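Local coordinates for motility-associated killing factor MakB (Vibrio cholerae serotype O1, PDB 6W1W), which is one component of a tripartite cytotoxin structurally similar to alpha-pore-forming toxins and probably takes part in forming pores in target membranes, at residues A[59-64]-A[132-137]; A[126-131]-A[274-279]; A[21-26]-A[71-76]; A[144-149]-A[257-262]. All blocks are in the same frame, centred on the assembly; numbering follows the deposited sequence.

Contact 1: A[59-64]-A[132-137]; sequences RAVMNE and YNQAKN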
loop_
_atom_site.group_PDB
_atom_site.type_symbol
_atom_site.label_atom_id
_atom_site.label_comp_id
_atom_site.label_asym_id
_atom_site.label_seq_id
_atom_site.Cartn_x
_atom_site.Cartn_y
_atom_site.Cartn_z
ATOM N N ARG A 59 -16.724 -0.782 -3.154
ATOM C CA ARG A 59 -16.472 0.061 -1.994
ATOM C C ARG A 59 -16.825 -0.672 -0.702
ATOM O O ARG A 59 -16.088 -0.592 0.289
ATOM C CB ARG A 59 -17.269 1.362 -2.124
ATOM C CG ARG A 59 -16.627 2.587 -1.490
ATOM C CD ARG A 59 -17.626 3.737 -1.389
ATOM N NE ARG A 59 -18.547 3.770 -2.525
ATOM C CZ ARG A 59 -18.287 4.363 -3.688
ATOM N NH1 ARG A 59 -17.129 4.978 -3.881
ATOM N NH2 ARG A 59 -19.187 4.337 -4.663
ATOM N N ALA A 60 -17.934 -1.420 -0.705
ATOM C CA ALA A 60 -18.386 -2.089 0.512
ATOM C C ALA A 60 -17.591 -3.359 0.798
ATOM O O ALA A 60 -17.387 -3.711 1.965
ATOM C CB ALA A 60 -19.878 -2.411 0.423
ATOM N N VAL A 61 -17.153 -4.063 -0.248
ATOM C CA VAL A 61 -16.345 -5.262 -0.051
ATOM C C VAL A 61 -15.058 -4.920 0.690
ATOM O O VAL A 61 -14.595 -5.682 1.549
ATOM C CB VAL A 61 -16.072 -5.938 -1.407
ATOM C CG1 VAL A 61 -14.816 -6.779 -1.344
ATOM C CG2 VAL A 61 -17.262 -6.793 -1.818
ATOM N N MET A 62 -14.472 -3.761 0.392
ATOM C CA MET A 62 -13.222 -3.366 1.027
ATOM C C MET A 62 -13.416 -2.760 2.409
ATOM O O MET A 62 -12.430 -2.619 3.142
ATOM C CB MET A 62 -12.471 -2.377 0.134
ATOM C CG MET A 62 -12.228 -2.904 -1.265
ATOM S SD MET A 62 -11.469 -4.541 -1.252
ATOM C CE MET A 62 -9.885 -4.184 -0.495
ATOM N N ASN A 63 -14.652 -2.414 2.785
ATOM C CA ASN A 63 -14.910 -1.820 4.093
ATOM C C ASN A 63 -14.468 -2.721 5.239
ATOM O O ASN A 63 -14.195 -2.226 6.339
ATOM C CB ASN A 63 -16.398 -1.496 4.236
ATOM C CG ASN A 63 -16.710 -0.727 5.505
ATOM O OD1 ASN A 63 -16.958 -1.316 6.558
ATOM N ND2 ASN A 63 -16.701 0.599 5.411
ATOM N N GLU A 64 -14.389 -4.031 5.010
ATOM C CA GLU A 64 -13.936 -4.934 6.062
ATOM C C GLU A 64 -12.450 -4.744 6.341
ATOM O O GLU A 64 -12.041 -4.572 7.496
ATOM C CB GLU A 64 -14.234 -6.382 5.672
ATOM C CG GLU A 64 -13.793 -7.404 6.701
ATOM C CD GLU A 64 -13.756 -8.810 6.133
ATOM O OE1 GLU A 64 -14.007 -8.967 4.919
ATOM O OE2 GLU A 64 -13.471 -9.753 6.903
ATOM N N TYR A 132 -7.540 -9.496 -0.565
ATOM C CA TYR A 132 -7.079 -9.568 -1.947
ATOM C C TYR A 132 -8.101 -10.285 -2.819
ATOM O O TYR A 132 -8.524 -9.767 -3.861
ATOM C CB TYR A 132 -5.720 -10.270 -2.029
ATOM C CG TYR A 132 -5.315 -10.638 -3.445
ATOM C CD1 TYR A 132 -4.851 -9.671 -4.331
ATOM C CD2 TYR A 132 -5.400 -11.952 -3.895
ATOM C CE1 TYR A 132 -4.484 -10.001 -5.624
ATOM C CE2 TYR A 132 -5.036 -12.292 -5.186
ATOM C CZ TYR A 132 -4.579 -11.312 -6.045
ATOM O OH TYR A 132 -4.216 -11.645 -7.327
ATOM N N ASN A 133 -8.520 -11.484 -2.397
ATOM C CA ASN A 133 -9.505 -12.244 -3.162
ATOM C C ASN A 133 -10.850 -11.532 -3.197
ATOM O O ASN A 133 -11.576 -11.618 -4.196
ATOM C CB ASN A 133 -9.663 -13.646 -2.571
ATOM C CG ASN A 133 -8.399 -14.478 -2.687
ATOM O OD1 ASN A 133 -7.872 -14.972 -1.688
ATOM N ND2 ASN A 133 -7.911 -14.648 -3.911
ATOM N N GLN A 134 -11.198 -10.829 -2.118
ATOM C CA GLN A 134 -12.413 -10.025 -2.118
ATOM C C GLN A 134 -12.327 -8.903 -3.146
ATOM O O GLN A 134 -13.262 -8.688 -3.926
ATOM C CB GLN A 134 -12.666 -9.474 -0.713
ATOM C CG GLN A 134 -13.277 -10.497 0.221
ATOM C CD GLN A 134 -14.427 -11.228 -0.442
ATOM O OE1 GLN A 134 -14.305 -12.393 -0.829
ATOM N NE2 GLN A 134 -15.548 -10.535 -0.598
ATOM N N ALA A 135 -11.196 -8.185 -3.171
ATOM C CA ALA A 135 -10.999 -7.134 -4.165
ATOM C C ALA A 135 -10.942 -7.711 -5.574
ATOM O O ALA A 135 -11.459 -7.109 -6.522
ATOM C CB ALA A 135 -9.728 -6.349 -3.850
ATOM N N LYS A 136 -10.323 -8.884 -5.731
ATOM C CA LYS A 136 -10.307 -9.542 -7.033
ATOM C C LYS A 136 -11.704 -9.974 -7.468
ATOM O O LYS A 136 -12.000 -9.991 -8.668
ATOM C CB LYS A 136 -9.360 -10.741 -7.000
ATOM C CG LYS A 136 -7.893 -10.354 -7.066
ATOM C CD LYS A 136 -7.650 -9.499 -8.293
ATOM C CE LYS A 136 -6.388 -8.675 -8.168
ATOM N NZ LYS A 136 -6.329 -7.637 -9.233
ATOM N N ASN A 137 -12.573 -10.317 -6.515
ATOM C CA ASN A 137 -13.933 -10.721 -6.867
ATOM C C ASN A 137 -14.742 -9.539 -7.390
ATOM O O ASN A 137 -15.321 -9.606 -8.481
ATOM C CB ASN A 137 -14.630 -11.351 -5.659
ATOM C CG ASN A 137 -14.528 -12.868 -5.644
ATOM O OD1 ASN A 137 -14.237 -13.497 -6.665
ATOM N ND2 ASN A 137 -14.785 -13.467 -4.480
#

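Contact 2: A[126-131]-A[274-279]; sequences QVFTKS and LKIDDS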
loop_
_atom_site.group_PDB
_atom_site.type_symbol
_atom_site.label_atom_id
_atom_site.label_comp_id
_atom_site.label_asym_id
_atom_site.label_seq_id
_atom_site.Cartn_x
_atom_site.Cartn_y
_atom_site.Cartn_z
ATOM N N GLN A 126 -3.134 -13.362 6.867
ATOM C CA GLN A 126 -4.342 -13.990 6.348
ATOM C C GLN A 126 -5.451 -12.975 6.118
ATOM O O GLN A 126 -6.320 -13.196 5.268
ATOM C CB GLN A 126 -4.811 -15.083 7.304
ATOM C CG GLN A 126 -3.803 -16.201 7.517
ATOM C CD GLN A 126 -4.114 -17.025 8.748
ATOM O OE1 GLN A 126 -3.525 -18.083 8.973
ATOM N NE2 GLN A 126 -5.045 -16.538 9.557
ATOM N N VAL A 127 -5.443 -11.864 6.857
ATOM C CA VAL A 127 -6.448 -10.830 6.643
ATOM C C VAL A 127 -6.274 -10.197 5.269
ATOM O O VAL A 127 -7.254 -9.940 4.563
ATOM C CB VAL A 127 -6.382 -9.781 7.765
ATOM C CG1 VAL A 127 -7.496 -8.760 7.590
ATOM C CG2 VAL A 127 -6.483 -10.453 9.125
ATOM N N PHE A 128 -5.025 -9.945 4.862
ATOM C CA PHE A 128 -4.785 -9.377 3.538
ATOM C C PHE A 128 -5.090 -10.383 2.435
ATOM O O PHE A 128 -5.621 -10.013 1.382
ATOM C CB PHE A 128 -3.344 -8.883 3.430
ATOM C CG PHE A 128 -3.078 -7.616 4.197
ATOM C CD1 PHE A 128 -1.793 -7.279 4.591
ATOM C CD2 PHE A 128 -4.120 -6.762 4.529
ATOM C CE1 PHE A 128 -1.551 -6.116 5.303
ATOM C CE2 PHE A 128 -3.888 -5.594 5.240
ATOM C CZ PHE A 128 -2.601 -5.270 5.629
ATOM N N THR A 129 -4.770 -11.660 2.656
ATOM C CA THR A 129 -5.050 -12.672 1.644
ATOM C C THR A 129 -6.546 -12.792 1.382
ATOM O O THR A 129 -6.958 -13.132 0.267
ATOM C CB THR A 129 -4.469 -14.021 2.071
ATOM O OG1 THR A 129 -3.115 -13.843 2.506
ATOM C CG2 THR A 129 -4.483 -15.001 0.905
ATOM N N LYS A 130 -7.373 -12.501 2.384
ATOM C CA LYS A 130 -8.812 -12.536 2.166
ATOM C C LYS A 130 -9.289 -11.292 1.426
ATOM O O LYS A 130 -10.077 -11.393 0.478
ATOM C CB LYS A 130 -9.542 -12.697 3.499
ATOM C CG LYS A 130 -10.986 -13.141 3.348
ATOM C CD LYS A 130 -11.683 -13.236 4.690
ATOM C CE LYS A 130 -11.642 -11.903 5.415
ATOM N NZ LYS A 130 -12.419 -11.923 6.685
ATOM N N SER A 131 -8.805 -10.114 1.824
ATOM C CA SER A 131 -9.191 -8.878 1.149
ATOM C C SER A 131 -8.630 -8.783 -0.266
ATOM O O SER A 131 -9.186 -8.054 -1.097
ATOM C CB SER A 131 -8.740 -7.674 1.972
ATOM O OG SER A 131 -7.363 -7.764 2.280
ATOM N N LEU A 274 -0.237 -8.858 -3.621
ATOM C CA LEU A 274 0.458 -10.140 -3.666
ATOM C C LEU A 274 1.884 -10.055 -3.139
ATOM O O LEU A 274 2.454 -11.085 -2.758
ATOM C CB LEU A 274 0.469 -10.686 -5.094
ATOM C CG LEU A 274 -0.844 -11.271 -5.621
ATOM C CD1 LEU A 274 -0.692 -11.690 -7.073
ATOM C CD2 LEU A 274 -1.285 -12.447 -4.765
ATOM N N LYS A 275 2.477 -8.859 -3.111
ATOM C CA LYS A 275 3.816 -8.710 -2.555
ATOM C C LYS A 275 3.820 -8.849 -1.036
ATOM O O LYS A 275 4.873 -9.128 -0.452
ATOM C CB LYS A 275 4.405 -7.362 -2.982
ATOM C CG LYS A 275 5.907 -7.208 -2.752
ATOM C CD LYS A 275 6.719 -7.421 -4.032
ATOM C CE LYS A 275 6.863 -8.899 -4.391
ATOM N NZ LYS A 275 7.559 -9.684 -3.330
ATOM N N ILE A 276 2.665 -8.674 -0.387
ATOM C CA ILE A 276 2.571 -8.916 1.051
ATOM C C ILE A 276 2.838 -10.382 1.362
ATOM O O ILE A 276 3.470 -10.713 2.373
ATOM C CB ILE A 276 1.197 -8.460 1.585
ATOM C CG1 ILE A 276 1.279 -7.030 2.120
ATOM C CG2 ILE A 276 0.671 -9.406 2.662
ATOM C CD1 ILE A 276 2.176 -6.887 3.329
ATOM N N ASP A 277 2.395 -11.282 0.481
ATOM C CA ASP A 277 2.632 -12.711 0.650
ATOM C C ASP A 277 4.107 -13.091 0.570
ATOM O O ASP A 277 4.423 -14.284 0.642
ATOM C CB ASP A 277 1.829 -13.495 -0.391
ATOM C CG ASP A 277 0.332 -13.405 -0.157
ATOM O OD1 ASP A 277 -0.087 -12.628 0.726
ATOM O OD2 ASP A 277 -0.425 -14.119 -0.851
ATOM N N ASP A 278 5.005 -12.117 0.420
ATOM C CA ASP A 278 6.444 -12.330 0.513
ATOM C C ASP A 278 7.109 -11.502 1.601
ATOM O O ASP A 278 8.119 -11.942 2.156
ATOM C CB ASP A 278 7.124 -12.016 -0.830
ATOM C CG ASP A 278 6.709 -12.970 -1.933
ATOM O OD1 ASP A 278 6.786 -14.201 -1.726
ATOM O OD2 ASP A 278 6.304 -12.481 -3.010
ATOM N N SER A 279 6.567 -10.328 1.928
ATOM C CA SER A 279 7.164 -9.425 2.908
ATOM C C SER A 279 6.733 -9.746 4.337
ATOM O O SER A 279 7.567 -9.777 5.248
ATOM C CB SER A 279 6.814 -7.976 2.563
ATOM O OG SER A 279 5.410 -7.773 2.563
#

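Contact 3: A[21-26]-A[71-76]; sequences TDFLGI and KIFAQI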
loop_
_atom_site.group_PDB
_atom_site.type_symbol
_atom_site.label_atom_id
_atom_site.label_comp_id
_atom_site.label_asym_id
_atom_site.label_seq_id
_atom_site.Cartn_x
_atom_site.Cartn_y
_atom_site.Cartn_z
ATOM N N THR A 21 6.137 -0.366 2.559
ATOM C CA THR A 21 5.826 -0.089 1.159
ATOM C C THR A 21 4.563 -0.821 0.723
ATOM O O THR A 21 3.655 -0.224 0.131
ATOM C CB THR A 21 7.011 -0.485 0.273
ATOM O OG1 THR A 21 8.087 0.443 0.468
ATOM C CG2 THR A 21 6.607 -0.509 -1.203
ATOM N N ASP A 22 4.480 -2.120 1.023
ATOM C CA ASP A 22 3.295 -2.895 0.674
ATOM C C ASP A 22 2.074 -2.501 1.489
ATOM O O ASP A 22 0.958 -2.883 1.126
ATOM C CB ASP A 22 3.574 -4.389 0.840
ATOM C CG ASP A 22 4.503 -4.922 -0.228
ATOM O OD1 ASP A 22 5.542 -5.525 0.120
ATOM O OD2 ASP A 22 4.202 -4.714 -1.422
ATOM N N PHE A 23 2.257 -1.752 2.575
ATOM C CA PHE A 23 1.113 -1.192 3.283
ATOM C C PHE A 23 0.617 0.076 2.599
ATOM O O PHE A 23 -0.590 0.256 2.410
ATOM C CB PHE A 23 1.483 -0.895 4.735
ATOM C CG PHE A 23 0.530 -1.478 5.734
ATOM C CD1 PHE A 23 -0.694 -0.874 5.982
ATOM C CD2 PHE A 23 0.861 -2.629 6.433
ATOM C CE1 PHE A 23 -1.570 -1.416 6.907
ATOM C CE2 PHE A 23 -0.010 -3.173 7.357
ATOM C CZ PHE A 23 -1.225 -2.568 7.595
ATOM N N LEU A 24 1.545 0.961 2.221
ATOM C CA LEU A 24 1.174 2.225 1.591
ATOM C C LEU A 24 0.487 1.990 0.253
ATOM O O LEU A 24 -0.598 2.527 -0.005
ATOM C CB LEU A 24 2.415 3.101 1.412
ATOM C CG LEU A 24 3.147 3.480 2.699
ATOM C CD1 LEU A 24 4.602 3.802 2.403
ATOM C CD2 LEU A 24 2.456 4.652 3.380
ATOM N N GLY A 25 1.107 1.183 -0.615
ATOM C CA GLY A 25 0.505 0.866 -1.901
ATOM C C GLY A 25 -0.842 0.188 -1.776
ATOM O O GLY A 25 -1.606 0.140 -2.749
ATOM N N ILE A 26 -1.151 -0.335 -0.596
ATOM C CA ILE A 26 -2.436 -0.958 -0.322
ATOM C C ILE A 26 -3.380 0.002 0.389
ATOM O O ILE A 26 -4.578 0.031 0.102
ATOM C CB ILE A 26 -2.222 -2.249 0.503
ATOM C CG1 ILE A 26 -2.064 -3.478 -0.408
ATOM C CG2 ILE A 26 -3.340 -2.467 1.531
ATOM C CD1 ILE A 26 -0.924 -3.416 -1.394
ATOM N N LYS A 71 -5.522 -0.866 12.392
ATOM C CA LYS A 71 -5.318 -1.744 13.540
ATOM C C LYS A 71 -4.096 -2.634 13.343
ATOM O O LYS A 71 -3.263 -2.768 14.246
ATOM C CB LYS A 71 -6.566 -2.595 13.781
ATOM C CG LYS A 71 -7.745 -1.853 14.398
ATOM C CD LYS A 71 -8.866 -2.825 14.759
ATOM C CE LYS A 71 -9.960 -2.154 15.585
ATOM N NZ LYS A 71 -10.728 -1.145 14.803
ATOM N N ILE A 72 -3.977 -3.254 12.165
ATOM C CA ILE A 72 -2.876 -4.180 11.911
ATOM C C ILE A 72 -1.552 -3.431 11.845
ATOM O O ILE A 72 -0.526 -3.910 12.346
ATOM C CB ILE A 72 -3.139 -4.982 10.624
ATOM C CG1 ILE A 72 -4.357 -5.892 10.793
ATOM C CG2 ILE A 72 -1.921 -5.807 10.240
ATOM C CD1 ILE A 72 -4.153 -6.995 11.806
ATOM N N PHE A 73 -1.550 -2.245 11.232
ATOM C CA PHE A 73 -0.312 -1.482 11.098
ATOM C C PHE A 73 0.221 -1.055 12.460
ATOM O O PHE A 73 1.402 -1.252 12.765
ATOM C CB PHE A 73 -0.537 -0.268 10.198
ATOM C CG PHE A 73 0.661 0.627 10.082
ATOM C CD1 PHE A 73 0.583 1.960 10.451
ATOM C CD2 PHE A 73 1.870 0.134 9.614
ATOM C CE1 PHE A 73 1.682 2.790 10.349
ATOM C CE2 PHE A 73 2.974 0.957 9.510
ATOM C CZ PHE A 73 2.879 2.289 9.879
ATOM N N ALA A 74 -0.639 -0.470 13.300
ATOM C CA ALA A 74 -0.233 -0.150 14.665
ATOM C C ALA A 74 0.154 -1.400 15.441
ATOM O O ALA A 74 0.944 -1.323 16.390
ATOM C CB ALA A 74 -1.356 0.593 15.388
ATOM N N GLN A 75 -0.392 -2.556 15.063
ATOM C CA GLN A 75 -0.055 -3.790 15.762
ATOM C C GLN A 75 1.358 -4.253 15.425
ATOM O O GLN A 75 2.057 -4.792 16.289
ATOM C CB GLN A 75 -1.086 -4.866 15.418
ATOM C CG GLN A 75 -0.743 -6.293 15.824
ATOM C CD GLN A 75 -1.823 -7.280 15.406
ATOM O OE1 GLN A 75 -3.015 -7.014 15.566
ATOM N NE2 GLN A 75 -1.409 -8.411 14.843
ATOM N N ILE A 76 1.804 -4.034 14.187
ATOM C CA ILE A 76 3.159 -4.404 13.796
ATOM C C ILE A 76 4.169 -3.316 14.162
ATOM O O ILE A 76 5.315 -3.626 14.506
ATOM C CB ILE A 76 3.186 -4.732 12.293
ATOM C CG1 ILE A 76 2.532 -6.097 12.051
ATOM C CG2 ILE A 76 4.603 -4.710 11.760
ATOM C CD1 ILE A 76 2.466 -6.502 10.604
#

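Contact 4: A[144-149]-A[257-262]; sequences SSIQDG and AITKAI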
loop_
_atom_site.group_PDB
_atom_site.type_symbol
_atom_site.label_atom_id
_atom_site.label_comp_id
_atom_site.label_asym_id
_atom_site.label_seq_id
_atom_site.Cartn_x
_atom_site.Cartn_y
_atom_site.Cartn_z
ATOM N N SER A 144 -16.449 -7.904 -16.036
ATOM C CA SER A 144 -17.475 -8.574 -16.825
ATOM C C SER A 144 -18.577 -7.604 -17.238
ATOM O O SER A 144 -19.134 -7.716 -18.337
ATOM C CB SER A 144 -18.050 -9.749 -16.031
ATOM O OG SER A 144 -19.053 -10.438 -16.764
ATOM N N SER A 145 -18.880 -6.621 -16.383
ATOM C CA SER A 145 -20.007 -5.730 -16.636
ATOM C C SER A 145 -19.691 -4.715 -17.734
ATOM O O SER A 145 -20.545 -4.437 -18.587
ATOM C CB SER A 145 -20.412 -5.029 -15.340
ATOM O OG SER A 145 -21.671 -4.398 -15.474
ATOM N N ILE A 146 -18.482 -4.139 -17.727
ATOM C CA ILE A 146 -18.100 -3.227 -18.807
ATOM C C ILE A 146 -17.928 -3.991 -20.112
ATOM O O ILE A 146 -18.266 -3.490 -21.190
ATOM C CB ILE A 146 -16.823 -2.441 -18.446
ATOM C CG1 ILE A 146 -15.657 -3.393 -18.161
ATOM C CG2 ILE A 146 -17.067 -1.503 -17.275
ATOM C CD1 ILE A 146 -14.522 -2.779 -17.368
ATOM N N GLN A 147 -17.421 -5.225 -20.032
ATOM C CA GLN A 147 -17.244 -6.060 -21.216
ATOM C C GLN A 147 -18.537 -6.212 -22.003
ATOM O O GLN A 147 -18.506 -6.299 -23.236
ATOM C CB GLN A 147 -16.715 -7.435 -20.803
ATOM C CG GLN A 147 -15.360 -7.790 -21.383
ATOM C CD GLN A 147 -15.401 -7.941 -22.888
ATOM O OE1 GLN A 147 -16.430 -8.305 -23.455
ATOM N NE2 GLN A 147 -14.283 -7.653 -23.546
ATOM N N ASP A 148 -19.680 -6.252 -21.318
ATOM C CA ASP A 148 -20.952 -6.299 -22.030
ATOM C C ASP A 148 -21.198 -5.008 -22.797
ATOM O O ASP A 148 -21.700 -5.041 -23.927
ATOM C CB ASP A 148 -22.098 -6.572 -21.055
ATOM C CG ASP A 148 -22.051 -7.973 -20.483
ATOM O OD1 ASP A 148 -21.778 -8.918 -21.252
ATOM O OD2 ASP A 148 -22.271 -8.124 -19.264
ATOM N N GLY A 149 -20.854 -3.861 -22.201
ATOM C CA GLY A 149 -20.948 -2.605 -22.924
ATOM C C GLY A 149 -20.011 -2.542 -24.112
ATOM O O GLY A 149 -20.324 -1.910 -25.125
ATOM N N ALA A 257 -14.890 3.199 -22.846
ATOM C CA ALA A 257 -13.432 3.187 -22.856
ATOM C C ALA A 257 -12.861 3.721 -21.547
ATOM O O ALA A 257 -11.850 3.208 -21.051
ATOM C CB ALA A 257 -12.917 3.993 -24.046
ATOM N N ILE A 258 -13.493 4.747 -20.972
ATOM C CA ILE A 258 -13.023 5.299 -19.702
ATOM C C ILE A 258 -13.066 4.239 -18.607
ATOM O O ILE A 258 -12.048 3.944 -17.965
ATOM C CB ILE A 258 -13.848 6.539 -19.314
ATOM C CG1 ILE A 258 -13.567 7.692 -20.283
ATOM C CG2 ILE A 258 -13.566 6.938 -17.863
ATOM C CD1 ILE A 258 -14.343 8.962 -19.990
ATOM N N THR A 259 -14.248 3.641 -18.392
ATOM C CA THR A 259 -14.449 2.723 -17.270
ATOM C C THR A 259 -13.540 1.503 -17.367
ATOM O O THR A 259 -13.029 1.021 -16.350
ATOM C CB THR A 259 -15.915 2.289 -17.194
ATOM O OG1 THR A 259 -16.322 1.727 -18.449
ATOM C CG2 THR A 259 -16.809 3.470 -16.858
ATOM N N LYS A 260 -13.327 0.989 -18.579
ATOM C CA LYS A 260 -12.415 -0.139 -18.745
ATOM C C LYS A 260 -11.022 0.193 -18.220
ATOM O O LYS A 260 -10.373 -0.651 -17.591
ATOM C CB LYS A 260 -12.377 -0.555 -20.215
ATOM C CG LYS A 260 -11.047 -1.088 -20.719
ATOM C CD LYS A 260 -10.744 -2.476 -20.192
ATOM C CE LYS A 260 -9.684 -3.168 -21.032
ATOM N NZ LYS A 260 -10.222 -3.614 -22.350
ATOM N N ALA A 261 -10.558 1.430 -18.430
ATOM C CA ALA A 261 -9.221 1.809 -17.975
ATOM C C ALA A 261 -9.160 2.022 -16.466
ATOM O O ALA A 261 -8.138 1.711 -15.843
ATOM C CB ALA A 261 -8.755 3.068 -18.703
ATOM N N ILE A 262 -10.228 2.547 -15.861
ATOM C CA ILE A 262 -10.265 2.674 -14.405
ATOM C C ILE A 262 -10.214 1.298 -13.747
ATOM O O ILE A 262 -9.486 1.088 -12.767
ATOM C CB ILE A 262 -11.511 3.464 -13.967
ATOM C CG1 ILE A 262 -11.657 4.722 -14.819
ATOM C CG2 ILE A 262 -11.416 3.834 -12.493
ATOM C CD1 ILE A 262 -10.478 5.657 -14.715
#

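Contact 1: A[59-64]-A[132-137]
Val61 and Gln134 face each other with CA atoms 6.5 Å apart where two helices run antiparallel, their local axes 9.3 Å apart and at 178°. Val61 lies on helix 46-66 and Gln134 on helix 100-151. The CG1 methyl of Val61 does the touching. With CG1 anti to the backbone N (chi1 156°), the methyl is carried across to Gln134 CB, 3.5 Å away. The two side chains cross at about a right angle. Gln134 bends at its second torsion, which brings its amide NE2 round to 3.9 Å from the same Val61 CG1. The methyl is thus met by both the base and the amide end of Gln134.

One step along, Met62 meets Ala135. The bends of the methionine chain at chi2 and chi3 turn its sulfur toward Ala135. Met62 SD lies 3.6 Å from Ala135 CB, and the terminal CE follows at 4.0 Å from that same CB. Tyr29 of helix 9-35 touches both Met62 and Ala135 and closes this inner side. Val61, Met62, Ala135 and the aliphatic part of Gln134 line the interface of two antiparallel helices, as in the elongated helical bundles of alpha-pore-forming toxins.

Contact 2: A[126-131]-A[274-279]
Phe128 and Ile276 make the apolar half of this contact. The CG2 methyl of Ile276 sits at the edge of the phenyl ring, near its plane, 3.8 Å from Phe128 CD1. Ile276 CG1 is also close, at 4.0 Å from Phe128 CD1, so one ring corner takes both branches of the isoleucine. With CG anti to the carbonyl carbon (chi1 -73°), the Phe128 ring points toward helix 9-35 and turns its CD1 edge to Ile276.

The polar half is looser. Thr129 OG1 and Asp277 OD1 are 3.7 Å apart, which is a contact and not a bond. The threonine hydroxyl is instead bonded to Gln125 O, one turn back on its own helix.

The contact joins helix 100-151 to the beginning of helix 276-302, two members of the toxin's helical bundle. Helix 9-35 closes the buried side. There Phe23 meets Phe128 edge-to-face, while Asp22 touches both Lys275 and Ile276. Phe65 of helix 46-66 packs on Phe128 and on Ser131.

Farther out, Lys275 NZ and Asp278 OD2 form a salt bridge of 3.1 Å within 274-279. The ammonium meets the anti side of the carboxylate, 25° out of its plane. Both residues are exposed, and the pair spans three residues along the chain at the surface.

Contact 3: A[21-26]-A[71-76]
Phe23 reaches from helix 9-35 to Phe73 on helix 69-90, and its ring carries most of the contact. Its CB points toward the other helix and sends the phenyl group across. From CB outward, CD2 approaches the Phe73 ring obliquely. The next pair meets Phe73 CB and CA: Phe23 CE1 is 3.6 Å from Phe73 CB, and Phe23 CE2 is 4.1 Å from Phe73 CA. The tip, Phe23 CZ, is closest of all, at 3.5 Å from Phe73 CB. Beside it, near the ring plane, Ile72 CG2 abuts the edge of Phe23, 4.2 Å from CZ.

Phe73 CB thus stands over a face of Phe23, as a CH-pi contact 4.0 Å from the Phe23 ring centroid and 29° off the normal. With CG anti to the backbone N (chi1 176°), Phe73 brings its CD2 over the centre of the Phe23 ring, 4.2 Å above the plane. The rings meet at 49°, with centroids 5.3 Å apart, and form neither a stack nor an edge-to-face pair.

The other face of Phe23 is taken by helix 100-151. Ile72 also touches Ala124 of that helix. The chemistry is purely apolar across the two segments: dispersion and CH-pi attraction, which depend on close fit, join helices 9-35 and 69-90 here, close to the centre of the chain.

Contact 4: A[144-149]-A[257-262]
Ile146 plugs the seam between helices 100-151 and 251-270 at one end of the helical bundle, where the two segments run in broadly opposite directions. Its CA lies 6.5 Å from Lys260 CA. Each branch of the isoleucine has its own partner. The CG2 methyl meets the hydroxyl end of Thr259, with Ile146 CG2 3.5 Å from Thr259 OG1, and these two side chains run antiparallel alongside one another. The longer branch leads CD1 to the backbone, 3.6 Å from Lys260 CA. A first torsion of 59° aims CG1 at the Lys260 backbone and leaves CG2 facing Thr259.

The Thr259 hydroxyl is bonded chiefly to Ala255 O, with Ala256 O a second acceptor within reach of the same proton. A buried polar atom is thereby satisfied, and a methyl can rest against it. Lys260 covers the outer side of the seam: its CB is 4.2 Å from Ile146 CD1, and its amine makes a cation-pi contact with Trp150.

Val51 of helix 46-66 touches Ile146, and Leu212 of strand 209-220 touches Thr259. On its 257-262 side the seam borders the beta sheet, a combination consistent with the soluble form of an alpha-pore-forming toxin.

Helix 100-151 serves contacts 1, 2 and 4, pairing in turn with helices 46-66, 276-302 and 251-270. Contact 3 joins helices 9-35 and 69-90 instead, and lies nearest the centre of the chain. It is aromatic and buried. Contacts 1 and 2 are partly buried and mix apolar groups with a polar margin. They touch each other through Tyr132 and Leu274, and a salt bridge between Glu64 and Lys130 also joins them. Contact 2 abuts contact 3 as well, through Asp22 and the aromatic rings. Contact 4 is the outlier, about 25 Å from the chain centre, yet buried beside the sheet, with its apolar filling coming from one aliphatic residue.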